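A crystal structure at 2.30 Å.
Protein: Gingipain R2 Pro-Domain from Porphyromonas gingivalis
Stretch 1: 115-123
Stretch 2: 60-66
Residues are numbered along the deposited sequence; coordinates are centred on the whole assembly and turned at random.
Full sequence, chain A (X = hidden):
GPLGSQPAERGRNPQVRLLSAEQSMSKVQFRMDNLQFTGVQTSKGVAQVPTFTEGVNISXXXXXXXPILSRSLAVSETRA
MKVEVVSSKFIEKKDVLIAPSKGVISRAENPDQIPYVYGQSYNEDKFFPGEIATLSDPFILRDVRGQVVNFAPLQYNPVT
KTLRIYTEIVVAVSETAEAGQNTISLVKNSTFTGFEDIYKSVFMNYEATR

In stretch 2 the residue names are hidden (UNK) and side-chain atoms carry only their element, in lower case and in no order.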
# COMPACT_ATOMS: atom_id res chain seq x y z
N PRO A 115 25.48 -10.79 -14.98
CA PRO A 115 26.21 -9.90 -15.89
C PRO A 115 25.28 -9.23 -16.90
O PRO A 115 24.15 -9.68 -17.12
CB PRO A 115 27.19 -10.85 -16.58
CG PRO A 115 26.49 -12.17 -16.60
CD PRO A 115 25.48 -12.18 -15.47
N TYR A 116 25.77 -8.16 -17.53
CA TYR A 116 25.06 -7.48 -18.60
C TYR A 116 25.29 -8.30 -19.88
O TYR A 116 26.43 -8.48 -20.29
CB TYR A 116 25.57 -6.04 -18.74
CG TYR A 116 25.12 -5.12 -17.62
CD1 TYR A 116 25.92 -4.91 -16.50
CD2 TYR A 116 23.91 -4.44 -17.69
CE1 TYR A 116 25.51 -4.06 -15.47
CE2 TYR A 116 23.50 -3.58 -16.67
CZ TYR A 116 24.30 -3.40 -15.56
OH TYR A 116 23.88 -2.56 -14.55
N VAL A 117 24.22 -8.87 -20.44
CA VAL A 117 24.30 -9.71 -21.64
C VAL A 117 23.51 -9.03 -22.77
O VAL A 117 22.35 -8.65 -22.60
CB VAL A 117 23.85 -11.18 -21.37
CG1 VAL A 117 22.45 -11.26 -20.76
CG2 VAL A 117 23.97 -12.06 -22.61
N TYR A 118 24.17 -8.87 -23.92
CA TYR A 118 23.61 -8.26 -25.12
C TYR A 118 22.78 -9.27 -25.90
O TYR A 118 23.24 -10.39 -26.14
CB TYR A 118 24.72 -7.67 -26.01
CG TYR A 118 25.47 -6.53 -25.37
CD1 TYR A 118 26.62 -6.76 -24.61
CD2 TYR A 118 25.06 -5.21 -25.54
CE1 TYR A 118 27.32 -5.72 -24.01
CE2 TYR A 118 25.76 -4.15 -24.96
CZ TYR A 118 26.89 -4.41 -24.19
OH TYR A 118 27.58 -3.38 -23.60
N GLY A 119 21.57 -8.88 -26.27
CA GLY A 119 20.66 -9.72 -27.06
C GLY A 119 20.83 -9.47 -28.55
O GLY A 119 21.65 -8.63 -28.94
N GLN A 120 20.03 -10.16 -29.39
CA GLN A 120 20.06 -10.05 -30.85
C GLN A 120 19.65 -8.65 -31.34
O GLN A 120 20.05 -8.25 -32.43
CB GLN A 120 19.15 -11.13 -31.48
CG GLN A 120 19.87 -12.03 -32.50
CD GLN A 120 20.25 -11.31 -33.78
OE1 GLN A 120 21.44 -11.17 -34.12
NE2 GLN A 120 19.26 -10.89 -34.56
N SER A 121 18.87 -7.91 -30.51
CA SER A 121 18.40 -6.55 -30.79
C SER A 121 19.57 -5.57 -31.04
O SER A 121 19.37 -4.56 -31.72
CB SER A 121 17.54 -6.05 -29.63
OG SER A 121 18.25 -6.01 -28.40
N TYR A 122 20.79 -5.90 -30.54
CA TYR A 122 22.02 -5.10 -30.69
C TYR A 122 22.66 -5.23 -32.10
O TYR A 122 23.65 -4.55 -32.39
CB TYR A 122 23.04 -5.42 -29.59
CG TYR A 122 22.84 -4.57 -28.36
CD1 TYR A 122 21.88 -4.90 -27.40
CD2 TYR A 122 23.54 -3.37 -28.19
CE1 TYR A 122 21.63 -4.07 -26.31
CE2 TYR A 122 23.30 -2.54 -27.09
CZ TYR A 122 22.36 -2.91 -26.15
OH TYR A 122 22.14 -2.12 -25.05
N ASN A 123 22.07 -6.06 -32.97
CA ASN A 123 22.53 -6.22 -34.35
C ASN A 123 21.51 -5.59 -35.33
O ASN A 123 21.75 -5.59 -36.54
CB ASN A 123 22.75 -7.71 -34.69
CG ASN A 123 23.77 -8.41 -33.81
OD1 ASN A 123 24.99 -8.26 -33.95
ND2 ASN A 123 23.28 -9.27 -32.93
N UNK A 60 13.11 -4.88 -21.90
CA UNK A 60 13.23 -6.33 -22.06
C UNK A 60 14.69 -6.75 -21.95
O UNK A 60 15.57 -6.03 -22.43
c UNK A 60 12.65 -6.72 -23.44
o UNK A 60 12.47 -9.75 -25.55
c UNK A 60 12.58 -8.21 -23.75
o UNK A 60 11.82 -7.68 -25.95
c UNK A 60 12.27 -8.57 -25.19
N UNK A 61 14.95 -7.92 -21.32
CA UNK A 61 16.29 -8.48 -21.12
C UNK A 61 17.05 -8.57 -22.45
O UNK A 61 16.53 -9.10 -23.44
c UNK A 61 17.37 -11.82 -19.43
c UNK A 61 18.69 -12.42 -19.05
n UNK A 61 19.53 -12.67 -20.24
c UNK A 61 17.50 -10.38 -19.89
c UNK A 61 16.18 -9.86 -20.46
N UNK A 62 18.26 -8.00 -22.47
CA UNK A 62 19.13 -8.01 -23.64
C UNK A 62 18.96 -6.84 -24.59
O UNK A 62 19.74 -6.71 -25.54
N UNK A 63 17.93 -6.00 -24.36
CA UNK A 63 17.64 -4.80 -25.16
C UNK A 63 18.21 -3.58 -24.41
O UNK A 63 18.40 -3.66 -23.19
o UNK A 63 15.42 -4.23 -24.31
c UNK A 63 15.51 -5.90 -26.10
c UNK A 63 16.13 -4.65 -25.47
N UNK A 64 18.48 -2.43 -25.08
CA UNK A 64 19.10 -1.30 -24.36
C UNK A 64 18.29 -0.78 -23.17
O UNK A 64 17.06 -0.72 -23.25
c UNK A 64 18.35 -2.13 -26.52
c UNK A 64 19.26 -0.97 -26.73
c UNK A 64 19.23 -0.22 -25.44
N UNK A 65 18.98 -0.43 -22.05
CA UNK A 65 18.34 0.16 -20.86
C UNK A 65 17.94 1.57 -21.25
O UNK A 65 18.80 2.44 -21.42
c UNK A 65 18.57 0.95 -18.42
c UNK A 65 19.52 -1.32 -19.14
c UNK A 65 20.64 -1.48 -18.13
c UNK A 65 19.23 0.14 -19.58
N UNK A 66 16.65 1.77 -21.51
CA UNK A 66 16.13 3.06 -21.92
C UNK A 66 14.96 3.41 -21.02
O UNK A 66 13.80 3.10 -21.34
c UNK A 66 16.47 2.18 -25.71
c UNK A 66 15.77 3.04 -23.42
c UNK A 66 17.91 3.91 -24.52
c UNK A 66 16.95 2.72 -24.37

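Position 60 carries five side-chain atoms: three carbons in an unbranched run, the third bearing two oxygens. None of them reaches stretch 1. That is a carboxylate on a two-carbon arm, so the residue is Glu60. Chi1 and chi2 are both t. Its backbone O matters more, because it accepts the hydrogen bond that closes a turn.

Position 61 has four carbons in a row ending in a nitrogen, which lies against a methyl of Val117. This is the amine-tipped chain of a lysine, Lys61. The first three chi angles are t and the last is m. The CA-to-CB bond points sideways, but the end of the chain comes nearer: Lys61 NZ lies 3.3 Å from Val117 CG1. The amine has a methyl for a neighbour here, so this is packing and not a polar bond.

Position 62 has no side-chain atoms, and its bare CA faces the backbone O of Val117. It is Gly62, and the backbone supports the reading. Phi and psi are 90° and -8°, and a CB at these angles would be jammed against the carbonyl O of Lys61. An ideal CB would also sit 3.2 Å from Gly119 CA, which is tight. The bare CA can therefore come close to stretch 1: Gly62 CA makes a CA-H...O contact with Val117 O at 3.4 Å.

Position 63 has three side-chain atoms, with the first carbon carrying one oxygen and one carbon. The outer carbon lies near the Ser121 hydroxyl. A beta-branched hydroxyl side chain identifies Thr63. Thr63 OG1 donates to Glu60 O at 2.6 Å. Thr63 N donates to the same oxygen, Glu60 O, at 3.0 Å, and the type II turn from Glu60 to Thr63 is thus held twice. CA-to-CB points away from stretch 1 overall, yet Thr63 CG2 is 3.6 Å from Ser121 OG.

Position 64 has three carbons that close a ring onto the backbone N, and this ring packs against Tyr122. Only proline does this, so it is Pro64. Pro64 CG lies 3.7 Å from Tyr122 CZ, an apolar contact, while Tyr122 OH is 3.2 Å from Pro64 CA. That hydroxyl is hydrogen-bonded elsewhere in the structure.

Position 65 has four carbons, forked at the first, with one arm two carbons long. The tip of the long arm meets the edge of the Tyr116 ring. This is Ile65. Ile65 CD1 lies 3.8 Å from Tyr116 CE2.

Position 66 also has four carbons, but the fork is at the second. They are out of reach of stretch 1. It is Leu66, buried.

The contact centres on Gly62. Gly119 N donates to Gly62 O at 2.9 Å with an angle of 149°, the one hydrogen bond between the stretches. Ser121 OG is 3.3 Å from Gly62 O, but the angle is too poor for a second. The edge of the Tyr122 ring also meets this oxygen, with Tyr122 CE1 3.3 Å from Gly62 O. Two glycines let the backbones approach, Gly119 CA to Gly62 CA being 4.1 Å. Apolar packing by Tyr116 and Tyr122 extends the contact to Ile65 and Pro64.

Stretch 2 60-66: EKGTPIL
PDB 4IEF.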